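Local coordinates for hypothetical protein PA3499 (Pseudomonas aeruginosa, PDB 2IG8) that is of unknown function but belongs to the YjgF-like (endoribonuclease L-PSP) family and assembles as a trimer of identical subunits, at residues B[81-86]-B[126-131]. Residues are numbered along the deposited sequence; the frame is centred on the assembly and turned at random.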
ATOM      1  N   LEU B  81       3.783   8.606  -0.033  1.00 21.20           N
ATOM      2  CA  LEU B  81       4.127   8.207   1.331  1.00 21.92           C
ATOM      3  C   LEU B  81       2.877   7.637   1.988  1.00 22.33           C
ATOM      4  O   LEU B  81       1.891   8.365   2.204  1.00 23.99           O
ATOM      5  CB  LEU B  81       4.608   9.411   2.132  1.00 22.18           C
ATOM      6  CG  LEU B  81       5.822  10.169   1.629  1.00 21.88           C
ATOM      7  CD1 LEU B  81       6.036  11.488   2.416  1.00 22.00           C
ATOM      8  CD2 LEU B  81       7.040   9.319   1.704  1.00 21.80           C
ATOM      9  N   ASN B  82       2.881   6.340   2.262  1.00 22.19           N
ATOM     10  CA  ASN B  82       1.809   5.767   3.053  1.00 21.70           C
ATOM     11  C   ASN B  82       2.232   5.666   4.505  1.00 21.47           C
ATOM     12  O   ASN B  82       3.277   5.090   4.824  1.00 21.06           O
ATOM     13  CB  ASN B  82       1.369   4.450   2.486  1.00 23.02           C
ATOM     14  CG  ASN B  82       0.652   4.622   1.149  1.00 24.91           C
ATOM     15  OD1 ASN B  82       0.197   5.727   0.803  1.00 30.33           O
ATOM     16  ND2 ASN B  82       0.595   3.588   0.396  1.00 27.71           N
ATOM     17  N   VAL B  83       1.412   6.236   5.373  1.00 20.13           N
ATOM     18  CA  VAL B  83       1.813   6.498   6.746  1.00 20.25           C
ATOM     19  C   VAL B  83       0.890   5.717   7.662  1.00 20.51           C
ATOM     20  O   VAL B  83      -0.349   5.788   7.532  1.00 19.84           O
ATOM     21  CB  VAL B  83       1.726   7.992   7.071  1.00 19.90           C
ATOM     22  CG1 VAL B  83       2.186   8.243   8.536  1.00 18.04           C
ATOM     23  CG2 VAL B  83       2.540   8.793   6.034  1.00 19.73           C
ATOM     24  N   TYR B  84       1.496   4.936   8.542  1.00 20.39           N
ATOM     25  CA  TYR B  84       0.759   4.142   9.509  1.00 21.28           C
ATOM     26  C   TYR B  84       1.123   4.671  10.876  1.00 21.72           C
ATOM     27  O   TYR B  84       2.294   4.615  11.263  1.00 21.21           O
ATOM     28  CB  TYR B  84       1.174   2.672   9.416  1.00 23.51           C
ATOM     29  CG  TYR B  84       1.068   2.138   8.039  1.00 25.10           C
ATOM     30  CD1 TYR B  84      -0.169   1.795   7.527  1.00 26.86           C
ATOM     31  CD2 TYR B  84       2.194   2.007   7.213  1.00 25.47           C
ATOM     32  CE1 TYR B  84      -0.299   1.335   6.224  1.00 28.10           C
ATOM     33  CE2 TYR B  84       2.065   1.537   5.897  1.00 27.70           C
ATOM     34  CZ  TYR B  84       0.824   1.200   5.421  1.00 27.54           C
ATOM     35  OH  TYR B  84       0.647   0.702   4.132  1.00 30.80           O
ATOM     36  N   VAL B  85       0.119   5.158  11.603  1.00 21.10           N
ATOM     37  CA  VAL B  85       0.294   5.712  12.937  1.00 20.31           C
ATOM     38  C   VAL B  85      -0.430   4.854  13.959  1.00 20.08           C
ATOM     39  O   VAL B  85      -1.435   4.202  13.660  1.00 18.39           O
ATOM     40  CB  VAL B  85      -0.207   7.201  13.029  1.00 19.75           C
ATOM     41  CG1 VAL B  85       0.571   8.095  12.079  1.00 21.60           C
ATOM     42  CG2 VAL B  85      -1.765   7.308  12.807  1.00 19.77           C
ATOM     43  N   THR B  86       0.076   4.826  15.188  1.00 18.63           N
ATOM     44  CA  THR B  86      -0.627   4.127  16.243  1.00 18.94           C
ATOM     45  C   THR B  86      -1.726   4.967  16.889  1.00 18.08           C
ATOM     46  O   THR B  86      -2.601   4.419  17.548  1.00 17.62           O
ATOM     47  CB  THR B  86       0.340   3.631  17.341  1.00 19.53           C
ATOM     48  OG1 THR B  86       1.074   4.747  17.846  1.00 19.03           O
ATOM     49  CG2 THR B  86       1.285   2.569  16.770  1.00 21.41           C
ATOM     50  N   VAL B 126       4.928   5.585  14.490  1.00 19.90           N
ATOM     51  CA  VAL B 126       4.754   5.748  13.042  1.00 19.74           C
ATOM     52  C   VAL B 126       5.689   4.855  12.231  1.00 20.54           C
ATOM     53  O   VAL B 126       6.819   4.543  12.637  1.00 19.37           O
ATOM     54  CB  VAL B 126       4.881   7.258  12.621  1.00 20.17           C
ATOM     55  CG1 VAL B 126       6.312   7.794  12.883  1.00 18.79           C
ATOM     56  CG2 VAL B 126       4.499   7.484  11.140  1.00 19.96           C
ATOM     57  N   GLU B 127       5.178   4.407  11.085  1.00 20.45           N
ATOM     58  CA  GLU B 127       5.960   3.727  10.079  1.00 20.81           C
ATOM     59  C   GLU B 127       5.528   4.311   8.730  1.00 21.49           C
ATOM     60  O   GLU B 127       4.346   4.581   8.522  1.00 21.66           O
ATOM     61  CB  GLU B 127       5.719   2.214  10.136  1.00 21.13           C
ATOM     62  CG  GLU B 127       6.422   1.448   9.042  1.00 21.38           C
ATOM     63  CD  GLU B 127       6.771  -0.002   9.417  1.00 23.62           C
ATOM     64  OE1 GLU B 127       6.504  -0.450  10.549  1.00 27.93           O
ATOM     65  OE2 GLU B 127       7.344  -0.686   8.559  1.00 26.70           O
ATOM     66  N   ILE B 128       6.497   4.543   7.854  1.00 21.10           N
ATOM     67  CA  ILE B 128       6.197   5.085   6.546  1.00 22.33           C
ATOM     68  C   ILE B 128       6.727   4.192   5.443  1.00 22.70           C
ATOM     69  O   ILE B 128       7.902   3.781   5.453  1.00 22.85           O
ATOM     70  CB  ILE B 128       6.733   6.514   6.386  1.00 21.84           C
ATOM     71  CG1 ILE B 128       6.108   7.437   7.452  1.00 21.34           C
ATOM     72  CG2 ILE B 128       6.477   6.993   4.945  1.00 20.54           C
ATOM     73  CD1 ILE B 128       6.624   8.923   7.463  1.00 23.06           C
ATOM     74  N   ASP B 129       5.835   3.883   4.502  1.00 24.29           N
ATOM     75  CA  ASP B 129       6.158   3.162   3.292  1.00 23.93           C
ATOM     76  C   ASP B 129       6.282   4.180   2.168  1.00 23.21           C
ATOM     77  O   ASP B 129       5.277   4.817   1.792  1.00 23.43           O
ATOM     78  CB  ASP B 129       5.036   2.145   3.002  1.00 25.75           C
ATOM     79  CG  ASP B 129       5.421   1.087   1.967  1.00 28.89           C
ATOM     80  OD1 ASP B 129       6.576   1.077   1.457  1.00 38.64           O
ATOM     81  OD2 ASP B 129       4.539   0.263   1.626  1.00 39.10           O
ATOM     82  N   ALA B 130       7.505   4.380   1.676  1.00 22.40           N
ATOM     83  CA  ALA B 130       7.831   5.467   0.731  1.00 22.30           C
ATOM     84  C   ALA B 130       8.031   4.889  -0.678  1.00 21.99           C
ATOM     85  O   ALA B 130       8.655   3.834  -0.856  1.00 20.19           O
ATOM     86  CB  ALA B 130       9.105   6.234   1.163  1.00 21.20           C
ATOM     87  N   TRP B 131       7.485   5.590  -1.665  1.00 22.39           N
ATOM     88  CA  TRP B 131       7.650   5.233  -3.071  1.00 22.85           C
ATOM     89  C   TRP B 131       8.393   6.366  -3.761  1.00 22.85           C
ATOM     90  O   TRP B 131       8.044   7.555  -3.576  1.00 20.79           O
ATOM     91  CB  TRP B 131       6.292   5.013  -3.747  1.00 25.07           C
ATOM     92  CG  TRP B 131       5.400   4.037  -3.018  1.00 27.43           C
ATOM     93  CD1 TRP B 131       4.704   4.272  -1.867  1.00 29.46           C
ATOM     94  CD2 TRP B 131       5.111   2.683  -3.385  1.00 28.93           C
ATOM     95  NE1 TRP B 131       4.022   3.156  -1.488  1.00 31.17           N
ATOM     96  CE2 TRP B 131       4.236   2.166  -2.406  1.00 29.54           C
ATOM     97  CE3 TRP B 131       5.510   1.858  -4.436  1.00 30.52           C
ATOM     98  CZ2 TRP B 131       3.751   0.861  -2.446  1.00 31.10           C
ATOM     99  CZ3 TRP B 131       5.022   0.530  -4.488  1.00 30.87           C
ATOM    100  CH2 TRP B 131       4.151   0.049  -3.492  1.00 30.71           C
TER
HETATM  101  O   HOH W   1       1.989   1.020   1.957  1.00 42.43           O
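Asn82 with Asp129 and Tyr84 with Glu127 form two antiparallel hydrogen-bonded pairs, the directions of strands 81-85 and 126-131 lying 167° apart. Asn82 N reaches Asp129 O at 2.9 Å and Asp129 N reaches Asn82 O at 2.8 Å; Tyr84 and Glu127 exchange an equivalent pair of bonds. Between and beyond these pairs lie the non-hydrogen-bonded pairs Leu81–Ala130, Val83–Ile128 and Val85–Val126. Their side chains share one apolar face, where Val83 CG1, anti to its backbone N (chi1 -179°), meets Val126 CG2 at 3.6 Å. Val83 and Ile128 run side by side, while Leu81 CD2 touches both Ala130 CB (3.8 Å) and Ile128 CG2. Helix 53-70 packs on this face through Val60, Leu61 and Val64.

The other face, bearing Asn82, Tyr84, Glu127 and Asp129, is polar yet buried. Asp129 CB lies at the edge of the Tyr84 ring, 4.2 Å from CE2, with ring and carboxylate planes 32° apart. A water joins the tips, donating to Asp129 OD2 at 2.7 Å, bonding Tyr84 OH at 2.6 Å and weakly accepting from Asn82 ND2. Asp129 also forms a salt bridge with Lys80 and a hydrogen bond with Asn82, both of the second subunit. Trp131 meets its counterparts in both other subunits edge-to-face.

One sheet face under a helix and the other turned to neighbouring subunits is the arrangement of the trimeric YjgF-like fold, of which these adjacent strands form a central part.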